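Local coordinates for protein ATP-dependent RNA helicase HrpB (Escherichia coli, PDB 6EUD) that catalyses ATP hydrolysis to ADP and phosphate as a bacterial DExH-box RNA helicase and binds single-stranded RNA, at residues P24-S29 and P175-E180; L191-H196 and L336-K341; P421-M426 and K441-L446; A614-I619 and W667-M672. One frame throughout, in Å; residues are numbered along the deposited sequence.

Interaction 1: residues P24-S29 and P175-E180; sequences PQVLLS and PVVISE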
loop_
_atom_site.group_PDB
_atom_site.type_symbol
_atom_site.label_atom_id
_atom_site.label_comp_id
_atom_site.label_asym_id
_atom_site.label_seq_id
_atom_site.Cartn_x
_atom_site.Cartn_y
_atom_site.Cartn_z
ATOM N N PRO A 24 1.839 -24.225 21.276
ATOM C CA PRO A 24 2.630 -23.986 20.062
ATOM C C PRO A 24 3.121 -22.527 19.934
ATOM O O PRO A 24 4.135 -22.287 19.274
ATOM C CB PRO A 24 1.653 -24.344 18.934
ATOM C CG PRO A 24 0.304 -24.165 19.524
ATOM C CD PRO A 24 0.436 -24.552 20.965
ATOM N N GLN A 25 2.423 -21.572 20.545
ATOM C CA GLN A 25 2.921 -20.199 20.578
ATOM C C GLN A 25 2.894 -19.650 22.010
ATOM O O GLN A 25 1.954 -19.892 22.771
ATOM C CB GLN A 25 2.104 -19.288 19.650
ATOM C CG GLN A 25 2.071 -19.728 18.209
ATOM C CD GLN A 25 1.070 -20.849 17.985
ATOM O OE1 GLN A 25 0.053 -20.941 18.679
ATOM N NE2 GLN A 25 1.379 -21.737 17.052
ATOM N N VAL A 26 3.942 -18.920 22.372
ATOM C CA VAL A 26 3.995 -18.240 23.654
ATOM C C VAL A 26 4.341 -16.770 23.457
ATOM O O VAL A 26 5.334 -16.444 22.812
ATOM C CB VAL A 26 5.024 -18.878 24.589
ATOM C CG1 VAL A 26 5.167 -18.047 25.849
ATOM C CG2 VAL A 26 4.610 -20.294 24.932
ATOM N N LEU A 27 3.515 -15.886 24.006
ATOM C CA LEU A 27 3.756 -14.449 23.914
ATOM C C LEU A 27 4.397 -13.891 25.196
ATOM O O LEU A 27 3.842 -14.025 26.292
ATOM C CB LEU A 27 2.444 -13.724 23.608
ATOM C CG LEU A 27 2.439 -12.197 23.728
ATOM C CD1 LEU A 27 3.524 -11.549 22.860
ATOM C CD2 LEU A 27 1.064 -11.626 23.393
ATOM N N LEU A 28 5.575 -13.285 25.060
ATOM C CA LEU A 28 6.264 -12.686 26.204
ATOM C C LEU A 28 6.381 -11.170 26.086
ATOM O O LEU A 28 6.836 -10.634 25.073
ATOM C CB LEU A 28 7.664 -13.277 26.384
ATOM C CG LEU A 28 8.520 -12.558 27.439
ATOM C CD1 LEU A 28 8.076 -12.865 28.878
ATOM C CD2 LEU A 28 9.987 -12.849 27.251
ATOM N N SER A 29 5.964 -10.495 27.148
ATOM C CA SER A 29 6.049 -9.050 27.259
ATOM C C SER A 29 6.972 -8.674 28.428
ATOM O O SER A 29 6.830 -9.190 29.536
ATOM C CB SER A 29 4.650 -8.469 27.440
ATOM O OG SER A 29 4.703 -7.089 27.713
ATOM N N PRO A 175 -0.560 -18.481 25.444
ATOM C CA PRO A 175 -0.267 -18.012 26.801
ATOM C C PRO A 175 0.476 -16.689 26.795
ATOM O O PRO A 175 1.545 -16.586 26.190
ATOM C CB PRO A 175 0.616 -19.121 27.378
ATOM C CG PRO A 175 0.272 -20.325 26.589
ATOM C CD PRO A 175 -0.010 -19.824 25.201
ATOM N N VAL A 176 -0.093 -15.689 27.456
ATOM C CA VAL A 176 0.568 -14.400 27.602
ATOM C C VAL A 176 1.370 -14.386 28.900
ATOM O O VAL A 176 0.840 -14.651 29.977
ATOM C CB VAL A 176 -0.438 -13.234 27.588
ATOM C CG1 VAL A 176 0.301 -11.891 27.630
ATOM C CG2 VAL A 176 -1.343 -13.336 26.359
ATOM N N VAL A 177 2.656 -14.086 28.788
ATOM C CA VAL A 177 3.547 -14.113 29.935
ATOM C C VAL A 177 4.158 -12.735 30.142
ATOM O O VAL A 177 4.942 -12.275 29.325
ATOM C CB VAL A 177 4.650 -15.168 29.745
ATOM C CG1 VAL A 177 5.704 -15.041 30.823
ATOM C CG2 VAL A 177 4.045 -16.571 29.735
ATOM N N ILE A 178 3.793 -12.076 31.236
ATOM C CA ILE A 178 4.156 -10.672 31.429
ATOM C C ILE A 178 5.232 -10.439 32.485
ATOM O O ILE A 178 5.077 -10.798 33.652
ATOM C CB ILE A 178 2.931 -9.822 31.818
ATOM C CG1 ILE A 178 1.865 -9.902 30.723
ATOM C CG2 ILE A 178 3.362 -8.378 32.057
ATOM C CD1 ILE A 178 0.642 -9.059 30.966
ATOM N N SER A 179 6.325 -9.829 32.061
ATOM C CA SER A 179 7.310 -9.311 32.982
ATOM C C SER A 179 7.196 -7.794 33.004
ATOM O O SER A 179 7.251 -7.148 31.961
ATOM C CB SER A 179 8.712 -9.748 32.568
ATOM O OG SER A 179 9.715 -8.939 33.160
ATOM N N GLU A 180 7.013 -7.214 34.180
ATOM C CA GLU A 180 7.006 -5.760 34.262
ATOM C C GLU A 180 7.755 -5.286 35.488
ATOM O O GLU A 180 7.806 -5.970 36.518
ATOM C CB GLU A 180 5.573 -5.207 34.264
ATOM C CG GLU A 180 4.961 -4.995 35.648
ATOM C CD GLU A 180 3.553 -4.418 35.594
ATOM O OE1 GLU A 180 2.995 -4.295 34.481
ATOM O OE2 GLU A 180 3.004 -4.090 36.669
#
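L27 and V177 carry the middle of a parallel strand pair in which residues 26-29 run beside the edge strand 176-178. The pairing works as a ladder of four backbone bonds with regular alternation. L27 uses both its polar atoms on the one partner strand, its N giving to P175 O at 3.0 Å and its O receiving V177 N at 2.8 Å. S29 repeats the pattern, with N to V177 O at 3.0 Å and O from S179 N at 2.7 Å.

The tight side is the face carrying L28 and V177. L28 has CG anti to its backbone N (chi1 172°), and its CD1 lies 3.2 Å from V177 O and 3.8 Å from V177 CG1, a close fit. Helix 13-20 covers this face, L16 meeting both V26 and V177, while L156 and M158 of the neighbouring strand flank L28. The other face is looser. There L27 and V176 run alongside each other, both leaving the sheet in one direction, with L27 CD2 and V176 CG2 at 4.2 Å; helix 167-170 reaches both residues through Q168, but V176 is only partly buried and I178 is exposed to solvent. S29, on this same face, hands its OG to the backbone carbonyls of T161 and L162.

Strand 26-29 leads directly into the predicted ATP-binding loop, whose A30 is touched by S179. The four main-chain bonds fix the register and apolar contacts add to it on the V26, L28 and V177 face, consistent with an edge strand of the RecA-like sheet that is fixed by backbone pairing and buried on one side more than on the other.

Interaction 2: residues L191-H196 and L336-K341; sequences LPLPAH and LHLIAK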
loop_
_atom_site.group_PDB
_atom_site.type_symbol
_atom_site.label_atom_id
_atom_site.label_comp_id
_atom_site.label_asym_id
_atom_site.label_seq_id
_atom_site.Cartn_x
_atom_site.Cartn_y
_atom_site.Cartn_z
ATOM N N LEU A 191 0.792 21.090 24.612
ATOM C CA LEU A 191 1.232 22.406 24.194
ATOM C C LEU A 191 1.390 22.413 22.689
ATOM O O LEU A 191 2.392 21.922 22.173
ATOM C CB LEU A 191 2.567 22.785 24.854
ATOM C CG LEU A 191 3.098 24.162 24.400
ATOM C CD1 LEU A 191 2.267 25.326 25.003
ATOM C CD2 LEU A 191 4.579 24.349 24.722
ATOM N N PRO A 192 0.411 22.976 21.971
ATOM C CA PRO A 192 0.562 23.046 20.514
ATOM C C PRO A 192 1.677 24.007 20.156
ATOM O O PRO A 192 1.882 24.947 20.911
ATOM C CB PRO A 192 -0.799 23.569 20.031
ATOM C CG PRO A 192 -1.345 24.324 21.201
ATOM C CD PRO A 192 -0.811 23.649 22.445
ATOM N N LEU A 193 2.390 23.770 19.052
ATOM C CA LEU A 193 3.423 24.700 18.595
ATOM C C LEU A 193 2.778 25.774 17.729
ATOM O O LEU A 193 1.910 25.479 16.913
ATOM C CB LEU A 193 4.525 23.961 17.834
ATOM C CG LEU A 193 5.138 22.839 18.681
ATOM C CD1 LEU A 193 6.142 22.018 17.919
ATOM C CD2 LEU A 193 5.781 23.428 19.939
ATOM N N PRO A 194 3.188 27.034 17.915
ATOM C CA PRO A 194 2.571 28.089 17.105
ATOM C C PRO A 194 2.907 27.980 15.615
ATOM O O PRO A 194 4.010 27.569 15.242
ATOM C CB PRO A 194 3.131 29.385 17.719
ATOM C CG PRO A 194 4.330 28.977 18.449
ATOM C CD PRO A 194 4.137 27.564 18.902
ATOM N N ALA A 195 1.934 28.344 14.781
ATOM C CA ALA A 195 2.080 28.342 13.325
ATOM C C ALA A 195 3.099 29.382 12.810
ATOM O O ALA A 195 3.626 29.236 11.695
ATOM C CB ALA A 195 0.719 28.581 12.670
ATOM N N HIS A 196 3.365 30.418 13.606
ATOM C CA HIS A 196 4.301 31.474 13.215
ATOM C C HIS A 196 5.754 31.267 13.713
ATOM O O HIS A 196 6.572 32.183 13.651
ATOM C CB HIS A 196 3.787 32.819 13.717
ATOM C CG HIS A 196 3.483 32.819 15.175
ATOM N ND1 HIS A 196 4.469 32.823 16.143
ATOM C CD2 HIS A 196 2.301 32.781 15.843
ATOM C CE1 HIS A 196 3.913 32.810 17.337
ATOM N NE2 HIS A 196 2.600 32.782 17.186
ATOM N N LEU A 336 5.516 16.165 28.332
ATOM C CA LEU A 336 4.917 17.261 27.582
ATOM C C LEU A 336 4.801 16.917 26.078
ATOM O O LEU A 336 5.817 16.710 25.387
ATOM C CB LEU A 336 5.739 18.549 27.780
ATOM C CG LEU A 336 5.315 19.765 26.943
ATOM C CD1 LEU A 336 3.873 20.215 27.274
ATOM C CD2 LEU A 336 6.284 20.934 27.110
ATOM N N HIS A 337 3.573 16.842 25.575
ATOM C CA HIS A 337 3.360 16.536 24.170
ATOM C C HIS A 337 3.117 17.814 23.372
ATOM O O HIS A 337 2.226 18.587 23.692
ATOM C CB HIS A 337 2.200 15.542 24.025
ATOM C CG HIS A 337 2.395 14.277 24.828
ATOM N ND1 HIS A 337 3.091 13.180 24.350
ATOM C CD2 HIS A 337 2.015 13.951 26.088
ATOM C CE1 HIS A 337 3.114 12.231 25.267
ATOM N NE2 HIS A 337 2.465 12.673 26.333
ATOM N N LEU A 338 3.910 18.031 22.328
ATOM C CA LEU A 338 3.845 19.270 21.550
ATOM C C LEU A 338 2.717 19.324 20.501
ATOM O O LEU A 338 2.929 19.719 19.338
ATOM C CB LEU A 338 5.183 19.502 20.868
ATOM C CG LEU A 338 6.314 19.610 21.886
ATOM C CD1 LEU A 338 7.617 20.009 21.178
ATOM C CD2 LEU A 338 5.943 20.579 22.997
ATOM N N ILE A 339 1.525 18.919 20.931
ATOM C CA ILE A 339 0.297 19.112 20.185
ATOM C C ILE A 339 -0.806 19.474 21.165
ATOM O O ILE A 339 -0.671 19.251 22.365
ATOM C CB ILE A 339 -0.114 17.861 19.393
ATOM C CG1 ILE A 339 -0.347 16.680 20.350
ATOM C CG2 ILE A 339 0.936 17.520 18.339
ATOM C CD1 ILE A 339 -0.719 15.415 19.637
ATOM N N ALA A 340 -1.896 20.035 20.659
ATOM C CA ALA A 340 -3.058 20.292 21.502
ATOM C C ALA A 340 -3.627 18.980 22.023
ATOM O O ALA A 340 -3.536 17.953 21.335
ATOM C CB ALA A 340 -4.105 21.042 20.730
ATOM N N LYS A 341 -4.219 19.002 23.217
ATOM C CA LYS A 341 -4.787 17.780 23.804
ATOM C C LYS A 341 -5.878 17.135 22.925
ATOM O O LYS A 341 -5.902 15.908 22.741
ATOM C CB LYS A 341 -5.354 18.063 25.189
ATOM C CG LYS A 341 -5.855 16.809 25.869
ATOM C CD LYS A 341 -6.375 17.138 27.245
ATOM C CE LYS A 341 -6.747 15.893 28.024
ATOM N NZ LYS A 341 -7.106 16.273 29.422
HETATM O O HOH W 1 1.610 21.487 17.577
#
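L193 and L338 both carry CG anti to the carbonyl carbon, with chi1 of -56° and -59°; this sets each CG where the two side chains can meet. The two side chains cross obliquely: L193 CG lies 4.0 Å from L338 CB, and both methyls of L193 reach L338 CD1. An alanine in place of L193 would probably open a gap beside L338, whose CB and CD1 would lose the branch that packs on them.

The polar part is a main-chain matter. L191 N gives to H337 O at 3.0 Å and, weakly, to I339 O, so one N-H is shared between two carbonyls. H337 O also takes a weak bond from I339 N, closing an inverse gamma turn centred on L338. A water spans the next gap, accepting from L193 N and donating to L338 O, 2.8 Å from each. L191 CB meanwhile rests 3.8 Å from L336 CD1, and P192 CB packs against A340, the N-cap of helix 341-346.

The contact thus prolongs the parallel pairing of strands 186-190 and 333-337 just beyond their ends, with helix 199-213 lying against L191, L193, L336 and L338, and strand 287-302 touching L338 and I339.

Interaction 3: residues P421-M426 and K441-L446; sequences PRLAAM and KIAAIL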
loop_
_atom_site.group_PDB
_atom_site.type_symbol
_atom_site.label_atom_id
_atom_site.label_comp_id
_atom_site.label_asym_id
_atom_site.label_seq_id
_atom_site.Cartn_x
_atom_site.Cartn_y
_atom_site.Cartn_z
ATOM N N PRO A 421 12.936 -7.642 -5.933
ATOM C CA PRO A 421 12.450 -8.210 -7.205
ATOM C C PRO A 421 12.919 -7.483 -8.463
ATOM O O PRO A 421 13.294 -8.160 -9.410
ATOM C CB PRO A 421 10.933 -8.114 -7.070
ATOM C CG PRO A 421 10.711 -8.265 -5.591
ATOM C CD PRO A 421 11.854 -7.525 -4.940
ATOM N N ARG A 422 12.902 -6.156 -8.479
ATOM C CA ARG A 422 13.422 -5.411 -9.622
ATOM C C ARG A 422 14.907 -5.756 -9.845
ATOM O O ARG A 422 15.328 -6.015 -10.959
ATOM C CB ARG A 422 13.221 -3.897 -9.419
ATOM C CG ARG A 422 11.737 -3.474 -9.335
ATOM C CD ARG A 422 11.526 -1.977 -8.947
ATOM N NE ARG A 422 11.132 -1.205 -10.109
ATOM C CZ ARG A 422 9.977 -0.580 -10.270
ATOM N NH1 ARG A 422 9.064 -0.561 -9.316
ATOM N NH2 ARG A 422 9.756 0.060 -11.397
ATOM N N LEU A 423 15.692 -5.798 -8.779
ATOM C CA LEU A 423 17.104 -6.123 -8.911
ATOM C C LEU A 423 17.322 -7.603 -9.295
ATOM O O LEU A 423 18.205 -7.929 -10.093
ATOM C CB LEU A 423 17.841 -5.791 -7.612
ATOM C CG LEU A 423 17.858 -4.307 -7.167
ATOM C CD1 LEU A 423 18.813 -4.083 -5.978
ATOM C CD2 LEU A 423 18.179 -3.342 -8.328
ATOM N N ALA A 424 16.512 -8.490 -8.729
ATOM C CA ALA A 424 16.564 -9.911 -9.060
ATOM C C ALA A 424 16.235 -10.133 -10.531
ATOM O O ALA A 424 16.880 -10.942 -11.192
ATOM C CB ALA A 424 15.603 -10.707 -8.184
ATOM N N ALA A 425 15.218 -9.417 -11.019
ATOM C CA ALA A 425 14.793 -9.467 -12.410
ATOM C C ALA A 425 15.948 -9.067 -13.332
ATOM O O ALA A 425 16.208 -9.713 -14.354
ATOM C CB ALA A 425 13.592 -8.549 -12.628
ATOM N N MET A 426 16.649 -8.006 -12.953
ATOM C CA MET A 426 17.787 -7.537 -13.721
ATOM C C MET A 426 18.863 -8.623 -13.831
ATOM O O MET A 426 19.347 -8.919 -14.916
ATOM C CB MET A 426 18.352 -6.271 -13.086
ATOM C CG MET A 426 19.465 -5.588 -13.868
ATOM S SD MET A 426 19.901 -4.032 -13.035
ATOM C CE MET A 426 20.361 -4.682 -11.422
ATOM N N LYS A 441 26.943 -5.835 -9.952
ATOM C CA LYS A 441 27.517 -4.601 -9.452
ATOM C C LYS A 441 26.452 -3.507 -9.361
ATOM O O LYS A 441 26.339 -2.818 -8.337
ATOM C CB LYS A 441 28.671 -4.139 -10.343
ATOM C CG LYS A 441 29.225 -2.792 -9.916
ATOM C CD LYS A 441 30.733 -2.768 -9.914
ATOM C CE LYS A 441 31.200 -1.577 -9.110
ATOM N NZ LYS A 441 32.679 -1.475 -9.110
ATOM N N ILE A 442 25.667 -3.353 -10.424
ATOM C CA ILE A 442 24.569 -2.383 -10.402
ATOM C C ILE A 442 23.667 -2.635 -9.203
ATOM O O ILE A 442 23.257 -1.704 -8.505
ATOM C CB ILE A 442 23.725 -2.434 -11.683
ATOM C CG1 ILE A 442 24.534 -1.898 -12.872
ATOM C CG2 ILE A 442 22.435 -1.630 -11.508
ATOM C CD1 ILE A 442 24.831 -0.391 -12.799
ATOM N N ALA A 443 23.381 -3.908 -8.958
ATOM C CA ALA A 443 22.477 -4.296 -7.894
ATOM C C ALA A 443 23.077 -3.971 -6.528
ATOM O O ALA A 443 22.381 -3.500 -5.632
ATOM C CB ALA A 443 22.142 -5.780 -8.001
ATOM N N ALA A 444 24.370 -4.209 -6.368
ATOM C CA ALA A 444 24.989 -3.943 -5.083
ATOM C C ALA A 444 24.961 -2.428 -4.821
ATOM O O ALA A 444 24.708 -1.983 -3.704
ATOM C CB ALA A 444 26.412 -4.497 -5.037
ATOM N N ILE A 445 25.174 -1.644 -5.870
ATOM C CA ILE A 445 25.071 -0.194 -5.772
ATOM C C ILE A 445 23.674 0.284 -5.365
ATOM O O ILE A 445 23.534 1.064 -4.422
ATOM C CB ILE A 445 25.446 0.477 -7.104
ATOM C CG1 ILE A 445 26.910 0.193 -7.414
ATOM C CG2 ILE A 445 25.193 1.988 -7.024
ATOM C CD1 ILE A 445 27.347 0.711 -8.740
ATOM N N LEU A 446 22.640 -0.161 -6.078
ATOM C CA LEU A 446 21.268 0.279 -5.771
ATOM C C LEU A 446 20.793 -0.143 -4.362
ATOM O O LEU A 446 19.978 0.543 -3.753
ATOM C CB LEU A 446 20.306 -0.232 -6.858
ATOM C CG LEU A 446 20.583 0.422 -8.220
ATOM C CD1 LEU A 446 19.724 -0.143 -9.359
ATOM C CD2 LEU A 446 20.386 1.928 -8.124
#
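M426 and I442 meet where two successive helices, 421-429 and 433-447, pack as an antiparallel hairpin; their short segments run at 168° with axes 9.9 Å apart. Followed outward, M426 shows how a flexible chain bridges such a distance. Its CB sets off toward the partner helix, and CG, anti to the backbone N (chi1 -174°), continues the reach. Contact across the pair begins at SD, 3.8 Å from I442 CG2. The chain then bends (chi3 58°), and the terminal CE lies 3.7 Å from the same I442 CG2 and 4.0 Å from A443 CB. The two side chains cross at about a right angle, and the methyl end is shared between I442 and A443.

One turn earlier, L423 divides its work between its branches. CD1 lies over the backbone of A443, 3.6 Å from its O, whereas CD2 meets L446 CD1 at 3.7 Å. The small A443 allows this close approach, its CA coming within 5.8 Å of L423 CA. An alanine at L423 would probably leave L446 CD1 without its partner methyl and open a gap above the backbone of A443.

The side chains that meet are all apolar, and the contact is largely buried. Helix 491-498 packs against M426 and, through I491, against I442. Helix 457-462 lies against I442, and helix 466-479 reaches A443 through L475, so the hairpin is embedded in a cluster of helices, with F499 from the adjoining loop touching L423 and L446, consistent with the helical-bundle region of DEAH/RHA helicases.

Interaction 4: residues A614-I619 and W667-M672; sequences AMLNGI and WLLPHM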
loop_
_atom_site.group_PDB
_atom_site.type_symbol
_atom_site.label_atom_id
_atom_site.label_comp_id
_atom_site.label_asym_id
_atom_site.label_seq_id
_atom_site.Cartn_x
_atom_site.Cartn_y
_atom_site.Cartn_z
ATOM N N ALA A 614 -7.984 3.091 -34.249
ATOM C CA ALA A 614 -7.649 4.513 -34.145
ATOM C C ALA A 614 -8.896 5.342 -33.815
ATOM O O ALA A 614 -8.815 6.336 -33.093
ATOM C CB ALA A 614 -6.986 5.019 -35.429
ATOM N N MET A 615 -10.049 4.931 -34.333
ATOM C CA MET A 615 -11.307 5.605 -34.030
ATOM C C MET A 615 -11.733 5.415 -32.564
ATOM O O MET A 615 -12.275 6.354 -31.945
ATOM C CB MET A 615 -12.406 5.100 -34.964
ATOM C CG MET A 615 -12.266 5.562 -36.404
ATOM S SD MET A 615 -13.597 4.908 -37.449
ATOM C CE MET A 615 -13.231 5.694 -39.020
ATOM N N LEU A 616 -11.520 4.209 -32.024
ATOM C CA LEU A 616 -11.794 3.949 -30.604
ATOM C C LEU A 616 -11.015 4.905 -29.710
ATOM O O LEU A 616 -11.563 5.433 -28.734
ATOM C CB LEU A 616 -11.453 2.506 -30.218
ATOM C CG LEU A 616 -12.276 1.377 -30.851
ATOM C CD1 LEU A 616 -11.993 0.086 -30.136
ATOM C CD2 LEU A 616 -13.743 1.689 -30.797
ATOM N N ASN A 617 -9.736 5.119 -30.039
ATOM C CA ASN A 617 -8.907 6.062 -29.303
ATOM C C ASN A 617 -9.403 7.503 -29.444
ATOM O O ASN A 617 -9.286 8.317 -28.517
ATOM C CB ASN A 617 -7.450 5.963 -29.768
ATOM C CG ASN A 617 -6.795 4.648 -29.373
ATOM O OD1 ASN A 617 -7.089 4.093 -28.322
ATOM N ND2 ASN A 617 -5.897 4.153 -30.213
ATOM N N GLY A 618 -9.956 7.814 -30.610
ATOM C CA GLY A 618 -10.535 9.119 -30.851
ATOM C C GLY A 618 -11.758 9.321 -29.978
ATOM O O GLY A 618 -12.001 10.420 -29.469
ATOM N N ILE A 619 -12.533 8.251 -29.807
ATOM C CA ILE A 619 -13.717 8.286 -28.957
ATOM C C ILE A 619 -13.290 8.505 -27.505
ATOM O O ILE A 619 -13.902 9.301 -26.784
ATOM C CB ILE A 619 -14.540 6.992 -29.083
ATOM C CG1 ILE A 619 -15.041 6.831 -30.517
ATOM C CG2 ILE A 619 -15.690 6.974 -28.066
ATOM C CD1 ILE A 619 -15.612 5.470 -30.816
ATOM N N TRP A 667 -17.176 -4.144 -26.425
ATOM C CA TRP A 667 -18.594 -3.962 -26.769
ATOM C C TRP A 667 -18.880 -3.244 -28.094
ATOM O O TRP A 667 -19.941 -3.466 -28.694
ATOM C CB TRP A 667 -19.337 -3.236 -25.627
ATOM C CG TRP A 667 -19.041 -1.774 -25.432
ATOM C CD1 TRP A 667 -18.023 -1.243 -24.704
ATOM C CD2 TRP A 667 -19.809 -0.654 -25.917
ATOM N NE1 TRP A 667 -18.083 0.135 -24.724
ATOM C CE2 TRP A 667 -19.173 0.522 -25.459
ATOM C CE3 TRP A 667 -20.961 -0.532 -26.704
ATOM C CZ2 TRP A 667 -19.653 1.810 -25.764
ATOM C CZ3 TRP A 667 -21.440 0.745 -27.005
ATOM C CH2 TRP A 667 -20.784 1.900 -26.538
ATOM N N LEU A 668 -17.957 -2.401 -28.557
ATOM C CA LEU A 668 -18.238 -1.546 -29.706
ATOM C C LEU A 668 -17.525 -1.986 -30.967
ATOM O O LEU A 668 -18.117 -1.989 -32.050
ATOM C CB LEU A 668 -17.874 -0.094 -29.403
ATOM C CG LEU A 668 -18.253 0.804 -30.585
ATOM C CD1 LEU A 668 -19.767 0.684 -30.851
ATOM C CD2 LEU A 668 -17.827 2.270 -30.360
ATOM N N LEU A 669 -16.250 -2.344 -30.830
ATOM C CA LEU A 669 -15.430 -2.759 -31.971
ATOM C C LEU A 669 -16.024 -3.916 -32.803
ATOM O O LEU A 669 -15.987 -3.837 -34.029
ATOM C CB LEU A 669 -14.013 -3.124 -31.500
ATOM C CG LEU A 669 -13.029 -3.665 -32.548
ATOM C CD1 LEU A 669 -12.832 -2.694 -33.712
ATOM C CD2 LEU A 669 -11.700 -3.994 -31.878
ATOM N N PRO A 670 -16.581 -4.976 -32.162
ATOM C CA PRO A 670 -17.162 -6.054 -32.978
ATOM C C PRO A 670 -18.169 -5.579 -34.018
ATOM O O PRO A 670 -18.325 -6.247 -35.035
ATOM C CB PRO A 670 -17.873 -6.932 -31.945
ATOM C CG PRO A 670 -17.100 -6.730 -30.711
ATOM C CD PRO A 670 -16.663 -5.295 -30.723
ATOM N N HIS A 671 -18.837 -4.454 -33.772
ATOM C CA HIS A 671 -19.863 -3.968 -34.691
ATOM C C HIS A 671 -19.349 -2.998 -35.763
ATOM O O HIS A 671 -20.130 -2.471 -36.551
ATOM C CB HIS A 671 -20.978 -3.293 -33.904
ATOM C CG HIS A 671 -21.642 -4.192 -32.911
ATOM N ND1 HIS A 671 -22.779 -4.916 -33.205
ATOM C CD2 HIS A 671 -21.332 -4.483 -31.626
ATOM C CE1 HIS A 671 -23.138 -5.616 -32.143
ATOM N NE2 HIS A 671 -22.274 -5.373 -31.172
ATOM N N MET A 672 -18.040 -2.772 -35.803
ATOM C CA MET A 672 -17.489 -1.712 -36.636
ATOM C C MET A 672 -17.064 -2.180 -38.019
ATOM O O MET A 672 -16.306 -1.497 -38.709
ATOM C CB MET A 672 -16.305 -1.050 -35.930
ATOM C CG MET A 672 -16.711 -0.249 -34.714
ATOM S SD MET A 672 -15.344 0.688 -34.024
ATOM C CE MET A 672 -14.969 1.810 -35.379
#
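M615 and M672 begin the contact, two methionines crossing at the end of an apolar seam that lies away from the annotated sites. M615 is extended beyond CG and brings SD to 4.0 Å from M672 CE, while M672 bends at its last torsion (chi3 63°) so that its CE also comes near M615 CB.

L616 follows and takes the largest share of the surface buried here. Its two methyls part company. CD1 meets L669 CB at 4.0 Å, the side chains crossing at about a right angle; CD2 touches M672 SD at 3.7 Å and L668 CD2 at 4.1 Å. The L616 and L668 side chains pass one another running opposite ways.

N617 looks to other partners, its ND2 bonding to D574 O of strand 571-579, which A614 also touches. The helix returns to the seam at I619, one turn after M615. I619 CD1 and L668 CD2 reach toward each other tip to tip, 3.9 Å apart. L668 in turn places its CB over the centre of the W667 ring, and W667 NE1 is held by L660 O.

The spacing of 615, 616 and 619 is that of one face of a helix, a worked case of how a helix enclosed on two flanks offers each to a different partner. Here helix 608-622 packs one flank against strand 571-579 of the connector region. The other, made of methionine, leucine and isoleucine, lies against residues 668-672, forming an apolar seam between one face of a helix and the turn that follows helix 664-667.

Along the chain the four contacts come in series: each loop closes before the next opens, so none nests in or crosses another. Interaction 1 closes a loop of 145 residues and joins the first strand of the N-terminal RecA-like sheet to its edge strand. Interaction 2 closes a similar loop of 139 residues at the end of a strand pair in the second such sheet, its centre about 37 Å from that of interaction 1. Interaction 3 is a local hairpin with only 14 residues between its segments. Interaction 4 ties helix 608-622 to the turn after helix 664-667, closing a loop of 47 residues, its centre about 64 Å from that of interaction 1, across the chain's centre.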